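Local coordinates for protein PA0821 (Pseudomonas aeruginosa, PDB 7DRG) that probably serves as the immunity protein that neutralises a putative VRR-NUC domain-containing effector of the type VI secretion system in Pseudomonas aeruginosa, at residues B[36-41]-B[150-155]; B[94-99]-B[111-116]; B[141-146]-B[215-220]; B[270-275]-B[288-293]. One frame throughout, in Å; residues are numbered along the deposited sequence.

How the contacts relate
The four contacts are spread through one mixed chain whose antiparallel strands are packed against helices. Contacts 1 and 3 share strand 144-151: contact 3 sits where it begins and contact 1 where it runs into helix 152-157, their centres about 24 Å apart on opposite sides of the chain's centre. Their segments alternate along the sequence, so this strand ties together chain parts far apart in order. Contact 2 joins helix 96-101 to strand 109-114 and falls in sequence between the two halves of contact 1. Contact 4 comes last, joining strand 267-272 to helix 288-297; its centre is about 33 Å from that of contact 2, across the chain's centre.

Contact 1 of 4, residues B[36-41]-B[150-155]; sequences AVLCLR and VPLLYQ
Leu-152 reaches back from the first turn of helix 152-157 and lays its forked end against strand 34-46. Its two methyls divide the work: CD1 packs 3.9 Å from CD2 of Leu-38, the two side chains crossing at a slant, while CD2 presses on the strand backbone itself, 3.6 Å from the carbonyl carbon of Cys-39. With chi1 at -62°, CG of Leu-152 stands anti to its own carbonyl carbon, and from there it faces Leu-38 O.

Two residues beyond Leu-38, Leu-40 meets the other end of the segment. Its CG lies anti to the backbone N (chi1 172°), and its side chain lies across the bent one of Gln-155, CD2 coming within 3.3 Å of OE1. The amide of Gln-155 is held from elsewhere, with NE2 bonded to Pro-159 O. On the same face as Leu-40 sits Val-150, its CG2 toward Leu-40 CB; Phe-162 of helix 161-173 packs on Leu-40, Val-150 and Gln-155 alike.

Under these side chains the backbones form an antiparallel hydrogen-bonded pair: Leu-40 N gives to Val-150 O at 3.0 Å, nearly straight, and Val-150 N returns to Leu-40 O at 3.0 Å. Leu-38 and Leu-152 would pair next, but from Pro-151, the N-cap, the chain turns into the helix and a water bridges them instead, donating to Leu-38 O at 2.6 Å and accepting from Leu-152 N at 2.9 Å. The two backbone bonds and the water therefore leave these polar atoms satisfied where strand gives way to helix, within a largely buried, apolar contact.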
loop_
_atom_site.group_PDB
_atom_site.type_symbol
_atom_site.label_atom_id
_atom_site.label_comp_id
_atom_site.label_asym_id
_atom_site.label_seq_id
_atom_site.Cartn_x
_atom_site.Cartn_y
_atom_site.Cartn_z
ATOM N N ALA B 36 -14.332 1.382 -5.876
ATOM C CA ALA B 36 -14.008 -0.045 -5.728
ATOM C C ALA B 36 -14.789 -0.656 -4.570
ATOM O O ALA B 36 -14.962 -0.004 -3.600
ATOM C CB ALA B 36 -12.522 -0.209 -5.514
ATOM N N VAL B 37 -15.217 -1.902 -4.720
ATOM C CA VAL B 37 -15.909 -2.573 -3.595
ATOM C C VAL B 37 -15.379 -3.999 -3.505
ATOM O O VAL B 37 -15.293 -4.647 -4.494
ATOM C CB VAL B 37 -17.439 -2.511 -3.685
ATOM C CG1 VAL B 37 -17.957 -3.104 -4.964
ATOM C CG2 VAL B 37 -18.094 -3.172 -2.484
ATOM N N LEU B 38 -14.985 -4.389 -2.309
ATOM C CA LEU B 38 -14.461 -5.741 -2.065
ATOM C C LEU B 38 -15.633 -6.718 -2.058
ATOM O O LEU B 38 -16.579 -6.497 -1.357
ATOM C CB LEU B 38 -13.690 -5.768 -0.742
ATOM C CG LEU B 38 -12.917 -7.047 -0.441
ATOM C CD1 LEU B 38 -11.895 -7.386 -1.508
ATOM C CD2 LEU B 38 -12.279 -6.987 0.925
ATOM N N CYS B 39 -15.512 -7.762 -2.852
ATOM C CA CYS B 39 -16.593 -8.729 -2.950
ATOM C C CYS B 39 -16.007 -10.111 -3.216
ATOM O O CYS B 39 -14.787 -10.294 -3.287
ATOM C CB CYS B 39 -17.588 -8.304 -4.037
ATOM S SG CYS B 39 -16.832 -8.220 -5.671
ATOM N N LEU B 40 -16.894 -11.095 -3.332
ATOM C CA LEU B 40 -16.519 -12.455 -3.697
ATOM C C LEU B 40 -16.838 -12.636 -5.178
ATOM O O LEU B 40 -18.010 -12.704 -5.560
ATOM C CB LEU B 40 -17.274 -13.459 -2.835
ATOM C CG LEU B 40 -17.153 -14.935 -3.200
ATOM C CD1 LEU B 40 -15.698 -15.353 -3.289
ATOM C CD2 LEU B 40 -17.897 -15.761 -2.150
ATOM N N ARG B 41 -15.799 -12.730 -6.003
ATOM C CA ARG B 41 -15.947 -12.738 -7.451
ATOM C C ARG B 41 -15.413 -14.034 -8.040
ATOM O O ARG B 41 -14.375 -14.548 -7.603
ATOM C CB ARG B 41 -15.213 -11.552 -8.083
ATOM C CG ARG B 41 -15.485 -11.364 -9.575
ATOM C CD ARG B 41 -14.892 -10.030 -10.062
ATOM N NE ARG B 41 -13.435 -10.064 -10.169
ATOM C CZ ARG B 41 -12.700 -8.962 -10.327
ATOM N NH1 ARG B 41 -13.301 -7.785 -10.363
ATOM N NH2 ARG B 41 -11.383 -9.034 -10.446
ATOM N N VAL B 150 -20.847 -11.749 -5.601
ATOM C CA VAL B 150 -21.811 -11.452 -4.543
ATOM C C VAL B 150 -21.093 -10.690 -3.435
ATOM O O VAL B 150 -19.857 -10.736 -3.329
ATOM C CB VAL B 150 -22.456 -12.741 -3.981
ATOM C CG1 VAL B 150 -23.127 -13.564 -5.091
ATOM C CG2 VAL B 150 -21.412 -13.572 -3.213
ATOM N N PRO B 151 -21.846 -10.001 -2.574
ATOM C CA PRO B 151 -21.225 -9.291 -1.450
ATOM C C PRO B 151 -20.647 -10.249 -0.423
ATOM O O PRO B 151 -21.087 -11.391 -0.282
ATOM C CB PRO B 151 -22.385 -8.488 -0.844
ATOM C CG PRO B 151 -23.442 -8.461 -1.897
ATOM C CD PRO B 151 -23.283 -9.703 -2.694
ATOM N N LEU B 152 -19.651 -9.755 0.311
ATOM C CA LEU B 152 -19.056 -10.556 1.377
ATOM C C LEU B 152 -20.071 -10.877 2.466
ATOM O O LEU B 152 -20.060 -11.979 3.027
ATOM C CB LEU B 152 -17.850 -9.828 1.969
ATOM C CG LEU B 152 -16.684 -9.546 1.019
ATOM C CD1 LEU B 152 -15.503 -8.981 1.802
ATOM C CD2 LEU B 152 -16.254 -10.786 0.272
ATOM N N LEU B 153 -20.948 -9.925 2.793
ATOM C CA LEU B 153 -21.946 -10.179 3.827
ATOM C C LEU B 153 -22.936 -11.240 3.372
ATOM O O LEU B 153 -23.367 -12.077 4.173
ATOM C CB LEU B 153 -22.671 -8.884 4.200
ATOM C CG LEU B 153 -23.705 -8.990 5.329
ATOM C CD1 LEU B 153 -23.053 -9.477 6.630
ATOM C CD2 LEU B 153 -24.414 -7.660 5.542
ATOM N N TYR B 154 -23.296 -11.231 2.088
ATOM C CA TYR B 154 -24.143 -12.295 1.563
ATOM C C TYR B 154 -23.463 -13.649 1.719
ATOM O O TYR B 154 -24.091 -14.631 2.135
ATOM C CB TYR B 154 -24.490 -12.030 0.092
ATOM C CG TYR B 154 -25.515 -13.010 -0.419
ATOM C CD1 TYR B 154 -26.868 -12.752 -0.284
ATOM C CD2 TYR B 154 -25.127 -14.214 -0.989
ATOM C CE1 TYR B 154 -27.806 -13.657 -0.719
ATOM C CE2 TYR B 154 -26.062 -15.133 -1.425
ATOM C CZ TYR B 154 -27.399 -14.844 -1.292
ATOM O OH TYR B 154 -28.341 -15.752 -1.716
ATOM N N GLN B 155 -22.177 -13.719 1.370
ATOM C CA GLN B 155 -21.431 -14.966 1.502
ATOM C C GLN B 155 -21.414 -15.462 2.943
ATOM O O GLN B 155 -21.566 -16.663 3.190
ATOM C CB GLN B 155 -20.004 -14.783 0.974
ATOM C CG GLN B 155 -19.040 -15.896 1.387
ATOM C CD GLN B 155 -19.395 -17.250 0.793
ATOM O OE1 GLN B 155 -20.086 -17.335 -0.222
ATOM N NE2 GLN B 155 -18.906 -18.313 1.419
HETATM O O HOH W 1 -19.002 -7.015 -0.555
#

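Contact 2 of 4, residues B[94-99]-B[111-116]; sequences QPLREM and FCYTSG
Leu-96 sets its CD1 methyl over the face of the Phe-111 ring in a CH-pi contact, 3.8 Å from the centroid and only 8° off the ring normal. The contact belongs to the packing of helix 96-101 on strand 109-114, whose alternate residues Phe-111 and Tyr-113 both turn toward the helix.

One helical turn on, Met-99, modelled as selenomethionine, meets the same ring from another direction. Its SE lies at the edge, near the ring plane and 3.8 Å from Phe-111 CE1, a Met-aromatic contact, while Met-99 CB also borders CE1. The two side chains slide past each other in opposite senses. A bend at chi3 (-72°) then carries the terminal CE to Tyr-113, where it meets OH at 3.4 Å, tip to tip. Leu-96 CB approaches that hydroxyl too.

Outside the two segments, the Tyr-113 ring stacks with Phe-62 of helix 52-69, the helix on which Leu-96 also rests. The hydroxyl of Tyr-113 is linked to Gln-94, the loop residue that precedes the N-cap Pro-95, through a water in the plane of the tyrosine ring, 2.8 Å from OH and donating to Gln-94 O at 2.6 Å.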
loop_
_atom_site.group_PDB
_atom_site.type_symbol
_atom_site.label_atom_id
_atom_site.label_comp_id
_atom_site.label_asym_id
_atom_site.label_seq_id
_atom_site.Cartn_x
_atom_site.Cartn_y
_atom_site.Cartn_z
ATOM N N GLN B 94 -34.707 -5.654 -21.154
ATOM C CA GLN B 94 -35.324 -6.856 -21.688
ATOM C C GLN B 94 -34.703 -8.086 -21.036
ATOM O O GLN B 94 -33.569 -8.033 -20.553
ATOM C CB GLN B 94 -35.120 -6.930 -23.195
ATOM C CG GLN B 94 -35.747 -5.801 -23.983
ATOM C CD GLN B 94 -35.417 -5.892 -25.458
ATOM O OE1 GLN B 94 -34.290 -5.617 -25.870
ATOM N NE2 GLN B 94 -36.393 -6.300 -26.258
ATOM N N PRO B 95 -35.421 -9.209 -21.008
ATOM C CA PRO B 95 -34.805 -10.459 -20.552
ATOM C C PRO B 95 -33.561 -10.775 -21.362
ATOM O O PRO B 95 -33.486 -10.492 -22.560
ATOM C CB PRO B 95 -35.902 -11.504 -20.791
ATOM C CG PRO B 95 -37.160 -10.727 -20.681
ATOM C CD PRO B 95 -36.859 -9.372 -21.276
ATOM N N LEU B 96 -32.574 -11.367 -20.687
ATOM C CA LEU B 96 -31.328 -11.711 -21.364
ATOM C C LEU B 96 -31.582 -12.621 -22.562
ATOM O O LEU B 96 -30.977 -12.433 -23.621
ATOM C CB LEU B 96 -30.348 -12.356 -20.376
ATOM C CG LEU B 96 -28.957 -12.669 -20.920
ATOM C CD1 LEU B 96 -28.309 -11.392 -21.436
ATOM C CD2 LEU B 96 -28.087 -13.289 -19.834
ATOM N N ARG B 97 -32.501 -13.588 -22.432
ATOM C CA ARG B 97 -32.799 -14.473 -23.559
ATOM C C ARG B 97 -33.356 -13.707 -24.754
ATOM O O ARG B 97 -33.142 -14.109 -25.905
ATOM C CB ARG B 97 -33.790 -15.559 -23.134
ATOM C CG ARG B 97 -33.202 -16.581 -22.171
ATOM C CD ARG B 97 -34.268 -17.503 -21.575
ATOM N NE ARG B 97 -33.783 -18.152 -20.358
ATOM C CZ ARG B 97 -33.093 -19.279 -20.344
ATOM N NH1 ARG B 97 -32.809 -19.887 -21.486
ATOM N NH2 ARG B 97 -32.695 -19.784 -19.185
ATOM N N GLU B 98 -34.075 -12.612 -24.505
ATOM C CA GLU B 98 -34.624 -11.833 -25.606
ATOM C C GLU B 98 -33.528 -11.055 -26.322
ATOM O O GLU B 98 -33.531 -10.956 -27.553
ATOM C CB GLU B 98 -35.719 -10.899 -25.087
ATOM C CG GLU B 98 -36.481 -10.129 -26.166
ATOM C CD GLU B 98 -37.496 -10.972 -26.935
ATOM O OE1 GLU B 98 -37.909 -12.048 -26.452
ATOM O OE2 GLU B 98 -37.889 -10.539 -28.040
HETATM N N MSE B 99 -32.574 -10.510 -25.574
HETATM C CA MSE B 99 -31.479 -9.770 -26.186
HETATM C C MSE B 99 -30.559 -10.716 -26.955
HETATM O O MSE B 99 -30.094 -10.386 -28.049
HETATM C CB MSE B 99 -30.706 -8.987 -25.124
HETATM C CG MSE B 99 -31.496 -7.808 -24.588
HETATM SE SE MSE B 99 -30.478 -6.775 -23.286
HETATM C CE MSE B 99 -30.517 -8.050 -21.796
ATOM N N PHE B 111 -22.585 -7.890 -21.887
ATOM C CA PHE B 111 -23.641 -7.678 -20.902
ATOM C C PHE B 111 -22.993 -7.581 -19.537
ATOM O O PHE B 111 -22.374 -8.546 -19.077
ATOM C CB PHE B 111 -24.664 -8.821 -20.901
ATOM C CG PHE B 111 -25.350 -9.030 -22.218
ATOM C CD1 PHE B 111 -26.454 -8.268 -22.567
ATOM C CD2 PHE B 111 -24.900 -10.001 -23.102
ATOM C CE1 PHE B 111 -27.091 -8.463 -23.775
ATOM C CE2 PHE B 111 -25.531 -10.196 -24.320
ATOM C CZ PHE B 111 -26.627 -9.427 -24.655
ATOM N N CYS B 112 -23.148 -6.439 -18.880
ATOM C CA CYS B 112 -22.588 -6.251 -17.545
ATOM C C CYS B 112 -23.676 -5.715 -16.624
ATOM O O CYS B 112 -24.040 -4.538 -16.709
ATOM C CB CYS B 112 -21.390 -5.308 -17.586
ATOM S SG CYS B 112 -20.623 -5.133 -15.974
ATOM N N TYR B 113 -24.195 -6.582 -15.753
ATOM C CA TYR B 113 -25.179 -6.197 -14.753
ATOM C C TYR B 113 -24.452 -5.810 -13.477
ATOM O O TYR B 113 -23.606 -6.570 -12.987
ATOM C CB TYR B 113 -26.138 -7.347 -14.450
ATOM C CG TYR B 113 -27.039 -7.763 -15.592
ATOM C CD1 TYR B 113 -26.625 -8.713 -16.520
ATOM C CD2 TYR B 113 -28.312 -7.224 -15.722
ATOM C CE1 TYR B 113 -27.469 -9.118 -17.557
ATOM C CE2 TYR B 113 -29.162 -7.629 -16.754
ATOM C CZ TYR B 113 -28.726 -8.562 -17.664
ATOM O OH TYR B 113 -29.565 -8.958 -18.679
ATOM N N THR B 114 -24.786 -4.639 -12.937
ATOM C CA THR B 114 -24.136 -4.149 -11.725
ATOM C C THR B 114 -25.186 -3.727 -10.707
ATOM O O THR B 114 -26.377 -3.631 -11.007
ATOM C CB THR B 114 -23.193 -2.973 -12.012
ATOM O OG1 THR B 114 -23.956 -1.821 -12.396
ATOM C CG2 THR B 114 -22.193 -3.316 -13.108
ATOM N N SER B 115 -24.719 -3.451 -9.485
ATOM C CA SER B 115 -25.597 -3.071 -8.384
ATOM C C SER B 115 -25.218 -1.731 -7.765
ATOM O O SER B 115 -25.716 -1.399 -6.686
ATOM C CB SER B 115 -25.595 -4.156 -7.295
ATOM O OG SER B 115 -24.288 -4.316 -6.759
ATOM N N GLY B 116 -24.371 -0.940 -8.417
ATOM C CA GLY B 116 -24.057 0.371 -7.876
ATOM C C GLY B 116 -25.287 1.263 -7.846
ATOM O O GLY B 116 -26.138 1.209 -8.735
HETATM O O HOH W 2 -32.197 -8.216 -18.328
#

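Contact 3 of 4, residues B[141-146]-B[215-220]; sequences HDLSVL and LLANTP
The loop leading into strand 144-151 runs beside the type I beta turn from Leu-216 to Thr-219, with the CA atoms of His-141 and Asn-218 5.5 Å apart. Asn-218, at the third position of that turn, spans the gap with its side chain and grips one residue of the other segment twice. Leu-143 N donates to its OD1 at 3.0 Å, in the carbonyl plane and on a lone pair, and ND2 donates to Leu-143 O at 2.8 Å, again on a lone pair but with that oxygen tilted about 20° from the amide plane. The side-chain amide thus bonds to both the N-H and the C=O of Leu-143, much as a neighbouring strand's backbone would, which fixes the rotation of the amide. Asp-142 N is also near OD1, but at a poor angle.

His-141 packs on the same side chain, CB of Asn-218 lying over one face of its ring and the ring and amide planes only 14° apart. The carboxylate of Asp-142 forms a salt bridge through OD2 to Lys-47; a water sits between its OD1 and Asn-218 OD1.

The apolar part belongs to Ala-217. Its CB touches Val-145 CG2 at 3.8 Å and, more loosely, Leu-143 CD2, and that leucine methyl also comes to 3.4 Å from Ala-217 O. Leu-143 and Val-145 both pack on Tyr-45 of strand 34-46. The turn itself is tied by Thr-219, which donates to Leu-216 O twice, from N at 3.2 Å and from OG1 at 2.8 Å.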
loop_
_atom_site.group_PDB
_atom_site.type_symbol
_atom_site.label_atom_id
_atom_site.label_comp_id
_atom_site.label_asym_id
_atom_site.label_seq_id
_atom_site.Cartn_x
_atom_site.Cartn_y
_atom_site.Cartn_z
ATOM N N HIS B 141 -8.932 -15.291 -31.755
ATOM C CA HIS B 141 -9.343 -14.667 -30.493
ATOM C C HIS B 141 -10.608 -15.363 -29.993
ATOM O O HIS B 141 -11.718 -14.837 -30.076
ATOM C CB HIS B 141 -9.564 -13.171 -30.684
ATOM C CG HIS B 141 -8.304 -12.393 -30.920
ATOM N ND1 HIS B 141 -8.254 -11.016 -30.863
ATOM C CD2 HIS B 141 -7.049 -12.801 -31.218
ATOM C CE1 HIS B 141 -7.022 -10.610 -31.113
ATOM N NE2 HIS B 141 -6.271 -11.674 -31.333
ATOM N N ASP B 142 -10.428 -16.563 -29.436
ATOM C CA ASP B 142 -11.546 -17.471 -29.189
ATOM C C ASP B 142 -11.961 -17.596 -27.726
ATOM O O ASP B 142 -12.873 -18.372 -27.427
ATOM C CB ASP B 142 -11.227 -18.866 -29.749
ATOM C CG ASP B 142 -10.015 -19.512 -29.093
ATOM O OD1 ASP B 142 -9.377 -18.878 -28.230
ATOM O OD2 ASP B 142 -9.706 -20.674 -29.440
ATOM N N LEU B 143 -11.349 -16.853 -26.813
ATOM C CA LEU B 143 -11.582 -17.048 -25.387
ATOM C C LEU B 143 -12.519 -15.964 -24.867
ATOM O O LEU B 143 -12.220 -14.769 -24.985
ATOM C CB LEU B 143 -10.258 -17.034 -24.624
ATOM C CG LEU B 143 -10.326 -17.570 -23.195
ATOM C CD1 LEU B 143 -10.845 -19.005 -23.200
ATOM C CD2 LEU B 143 -8.948 -17.472 -22.559
ATOM N N SER B 144 -13.649 -16.382 -24.305
ATOM C CA SER B 144 -14.628 -15.493 -23.701
ATOM C C SER B 144 -14.549 -15.586 -22.176
ATOM O O SER B 144 -13.859 -16.440 -21.612
ATOM C CB SER B 144 -16.033 -15.834 -24.205
ATOM O OG SER B 144 -16.113 -15.657 -25.619
ATOM N N VAL B 145 -15.256 -14.681 -21.500
ATOM C CA VAL B 145 -15.151 -14.558 -20.047
ATOM C C VAL B 145 -16.531 -14.343 -19.451
ATOM O O VAL B 145 -17.306 -13.520 -19.947
ATOM C CB VAL B 145 -14.220 -13.397 -19.633
ATOM C CG1 VAL B 145 -14.253 -13.208 -18.118
ATOM C CG2 VAL B 145 -12.795 -13.636 -20.117
ATOM N N LEU B 146 -16.832 -15.072 -18.380
ATOM C CA LEU B 146 -17.953 -14.770 -17.499
ATOM C C LEU B 146 -17.390 -14.431 -16.130
ATOM O O LEU B 146 -16.631 -15.222 -15.563
ATOM C CB LEU B 146 -18.915 -15.957 -17.373
ATOM C CG LEU B 146 -19.996 -15.821 -16.299
ATOM C CD1 LEU B 146 -20.913 -14.634 -16.574
ATOM C CD2 LEU B 146 -20.827 -17.094 -16.199
ATOM N N LEU B 215 -9.730 -8.284 -20.704
ATOM C CA LEU B 215 -8.564 -7.726 -21.387
ATOM C C LEU B 215 -7.431 -8.738 -21.487
ATOM O O LEU B 215 -6.642 -8.685 -22.437
ATOM C CB LEU B 215 -8.048 -6.477 -20.668
ATOM C CG LEU B 215 -8.972 -5.280 -20.454
ATOM C CD1 LEU B 215 -8.172 -4.081 -19.952
ATOM C CD2 LEU B 215 -9.722 -4.943 -21.726
ATOM N N LEU B 216 -7.324 -9.648 -20.517
ATOM C CA LEU B 216 -6.268 -10.653 -20.532
ATOM C C LEU B 216 -6.546 -11.769 -21.531
ATOM O O LEU B 216 -5.604 -12.327 -22.111
ATOM C CB LEU B 216 -6.102 -11.255 -19.129
ATOM C CG LEU B 216 -5.664 -10.321 -17.995
ATOM C CD1 LEU B 216 -5.736 -11.023 -16.644
ATOM C CD2 LEU B 216 -4.254 -9.804 -18.256
ATOM N N ALA B 217 -7.828 -12.069 -21.771
ATOM C CA ALA B 217 -8.233 -13.366 -22.311
ATOM C C ALA B 217 -7.587 -13.688 -23.657
ATOM O O ALA B 217 -7.260 -14.850 -23.927
ATOM C CB ALA B 217 -9.756 -13.412 -22.432
ATOM N N ASN B 218 -7.426 -12.699 -24.532
ATOM C CA ASN B 218 -6.940 -12.990 -25.878
ATOM C C ASN B 218 -5.634 -12.273 -26.198
ATOM O O ASN B 218 -5.318 -12.052 -27.373
ATOM C CB ASN B 218 -8.020 -12.678 -26.913
ATOM C CG ASN B 218 -9.215 -13.607 -26.781
ATOM O OD1 ASN B 218 -9.140 -14.784 -27.125
ATOM N ND2 ASN B 218 -10.309 -13.089 -26.246
ATOM N N THR B 219 -4.868 -11.924 -25.171
ATOM C CA THR B 219 -3.509 -11.453 -25.361
ATOM C C THR B 219 -2.612 -12.617 -25.783
ATOM O O THR B 219 -2.901 -13.775 -25.472
ATOM C CB THR B 219 -2.976 -10.844 -24.067
ATOM O OG1 THR B 219 -2.982 -11.842 -23.039
ATOM C CG2 THR B 219 -3.836 -9.668 -23.633
ATOM N N PRO B 220 -1.509 -12.336 -26.486
ATOM C CA PRO B 220 -0.569 -13.421 -26.814
ATOM C C PRO B 220 -0.024 -14.123 -25.583
ATOM O O PRO B 220 0.281 -15.320 -25.639
ATOM C CB PRO B 220 0.546 -12.705 -27.589
ATOM C CG PRO B 220 -0.054 -11.424 -28.046
ATOM C CD PRO B 220 -1.056 -11.034 -27.006
HETATM O O HOH W 3 -7.414 -16.859 -27.361
#

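Contact 4 of 4, residues B[270-275]-B[288-293]; sequences IQAGAY and APYVLL
Strand 270-272 and helix 288-293 run at 137° to each other, their axes approaching to 8.8 Å, and the backbones come nearest where CA of Ala-272 lies 5.4 Å from CA of Pro-289. The small Ala-272 lets the helix settle close: its CB touches Pro-289 CB, CD1 of Tyr-290 and CD2 of Leu-293, two neighbouring residues and one a turn later.

Further back along the strand Ile-270 meets Leu-293 alone. The two side chains cross at a slant, Ile-270 CD1 3.9 Å from Leu-293 CD1, while the isoleucine's CG2 lies by both leucine methyls. Phe-259 of strand 259-264 packs against both Ala-272 and Leu-293.

Just past the strand, Gly-273 has a positive phi (101°), a conformation glycine takes easily, and with no side chain it leaves room for the Pro-289 ring. Its carbonyl turns the other way, accepting from Gln-271 NE2 at 3.0 Å and from Trp-232 NE1.

Tyr-290 approaches edge-on, so that Ala-272 O lies in the plane of its ring, 3.8 Å from CE1; the hydroxyl is bonded beyond the contact to Tyr-277 N. Pro-289 CB comes to 3.7 Å from the same oxygen. No hydrogen bond joins the two segments. The ring-edge C-H may offset a little of the oxygen's charge, but the contact is held by apolar packing, with this one carbonyl oxygen, Ala-272 O, buried without a hydrogen-bond partner in the model.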
loop_
_atom_site.group_PDB
_atom_site.type_symbol
_atom_site.label_atom_id
_atom_site.label_comp_id
_atom_site.label_asym_id
_atom_site.label_seq_id
_atom_site.Cartn_x
_atom_site.Cartn_y
_atom_site.Cartn_z
ATOM N N ILE B 270 -11.125 -26.833 -7.453
ATOM C CA ILE B 270 -10.465 -27.059 -6.171
ATOM C C ILE B 270 -10.903 -25.956 -5.221
ATOM O O ILE B 270 -10.845 -24.775 -5.573
ATOM C CB ILE B 270 -8.937 -27.070 -6.329
ATOM C CG1 ILE B 270 -8.517 -28.090 -7.386
ATOM C CG2 ILE B 270 -8.254 -27.344 -4.981
ATOM C CD1 ILE B 270 -7.048 -28.060 -7.719
ATOM N N GLN B 271 -11.349 -26.337 -4.026
ATOM C CA GLN B 271 -11.697 -25.389 -2.974
ATOM C C GLN B 271 -10.568 -25.388 -1.952
ATOM O O GLN B 271 -10.277 -26.424 -1.347
ATOM C CB GLN B 271 -13.030 -25.757 -2.317
ATOM C CG GLN B 271 -13.366 -24.895 -1.095
ATOM C CD GLN B 271 -14.683 -25.283 -0.434
ATOM O OE1 GLN B 271 -15.508 -25.988 -1.025
ATOM N NE2 GLN B 271 -14.894 -24.810 0.789
ATOM N N ALA B 272 -9.926 -24.236 -1.774
ATOM C CA ALA B 272 -8.774 -24.119 -0.878
ATOM C C ALA B 272 -9.224 -23.455 0.418
ATOM O O ALA B 272 -9.140 -22.239 0.568
ATOM C CB ALA B 272 -7.653 -23.324 -1.544
ATOM N N GLY B 273 -9.665 -24.263 1.378
ATOM C CA GLY B 273 -10.011 -23.751 2.687
ATOM C C GLY B 273 -11.510 -23.588 2.888
ATOM O O GLY B 273 -12.318 -23.673 1.961
ATOM N N ALA B 274 -11.864 -23.321 4.153
ATOM C CA ALA B 274 -13.258 -23.285 4.587
ATOM C C ALA B 274 -13.986 -22.039 4.117
ATOM O O ALA B 274 -15.221 -22.007 4.138
ATOM C CB ALA B 274 -13.327 -23.369 6.118
ATOM N N TYR B 275 -13.247 -21.011 3.715
ATOM C CA TYR B 275 -13.806 -19.759 3.229
ATOM C C TYR B 275 -12.721 -19.045 2.442
ATOM O O TYR B 275 -11.543 -19.401 2.551
ATOM C CB TYR B 275 -14.304 -18.877 4.391
ATOM C CG TYR B 275 -13.414 -18.873 5.616
ATOM C CD1 TYR B 275 -12.152 -18.293 5.592
ATOM C CD2 TYR B 275 -13.854 -19.435 6.805
ATOM C CE1 TYR B 275 -11.344 -18.288 6.720
ATOM C CE2 TYR B 275 -13.062 -19.433 7.932
ATOM C CZ TYR B 275 -11.810 -18.861 7.885
ATOM O OH TYR B 275 -11.030 -18.868 9.018
ATOM N N ALA B 288 -2.419 -19.689 4.206
ATOM C CA ALA B 288 -1.853 -21.035 4.155
ATOM C C ALA B 288 -2.505 -21.939 3.111
ATOM O O ALA B 288 -1.764 -22.637 2.394
ATOM C CB ALA B 288 -1.916 -21.687 5.547
ATOM N N PRO B 289 -3.835 -21.999 2.964
ATOM C CA PRO B 289 -4.375 -22.899 1.933
ATOM C C PRO B 289 -3.966 -22.481 0.528
ATOM O O PRO B 289 -3.707 -23.342 -0.321
ATOM C CB PRO B 289 -5.896 -22.827 2.152
ATOM C CG PRO B 289 -6.066 -22.299 3.543
ATOM C CD PRO B 289 -4.911 -21.369 3.753
ATOM N N TYR B 290 -3.866 -21.177 0.263
ATOM C CA TYR B 290 -3.462 -20.739 -1.070
ATOM C C TYR B 290 -1.990 -21.031 -1.325
ATOM O O TYR B 290 -1.604 -21.345 -2.454
ATOM C CB TYR B 290 -3.717 -19.246 -1.260
ATOM C CG TYR B 290 -5.154 -18.750 -1.198
ATOM C CD1 TYR B 290 -6.186 -19.520 -0.667
ATOM C CD2 TYR B 290 -5.471 -17.478 -1.685
ATOM C CE1 TYR B 290 -7.491 -19.032 -0.607
ATOM C CE2 TYR B 290 -6.758 -16.989 -1.633
ATOM C CZ TYR B 290 -7.765 -17.766 -1.097
ATOM O OH TYR B 290 -9.054 -17.268 -1.055
ATOM N N VAL B 291 -1.143 -20.894 -0.296
ATOM C CA VAL B 291 0.278 -21.200 -0.458
ATOM C C VAL B 291 0.461 -22.651 -0.880
ATOM O O VAL B 291 1.248 -22.968 -1.783
ATOM C CB VAL B 291 1.041 -20.898 0.844
ATOM C CG1 VAL B 291 2.428 -21.564 0.833
ATOM C CG2 VAL B 291 1.151 -19.411 1.056
ATOM N N LEU B 292 -0.262 -23.560 -0.226
ATOM C CA LEU B 292 -0.112 -24.973 -0.542
ATOM C C LEU B 292 -0.631 -25.292 -1.942
ATOM O O LEU B 292 -0.000 -26.052 -2.687
ATOM C CB LEU B 292 -0.820 -25.818 0.516
ATOM C CG LEU B 292 -0.183 -25.777 1.907
ATOM C CD1 LEU B 292 -1.069 -26.501 2.903
ATOM C CD2 LEU B 292 1.225 -26.378 1.890
ATOM N N LEU B 293 -1.766 -24.707 -2.334
ATOM C CA LEU B 293 -2.275 -24.972 -3.673
ATOM C C LEU B 293 -1.392 -24.333 -4.737
ATOM O O LEU B 293 -1.134 -24.943 -5.781
ATOM C CB LEU B 293 -3.712 -24.474 -3.799
ATOM C CG LEU B 293 -4.340 -24.751 -5.166
ATOM C CD1 LEU B 293 -4.384 -26.247 -5.469
ATOM C CD2 LEU B 293 -5.724 -24.174 -5.213
#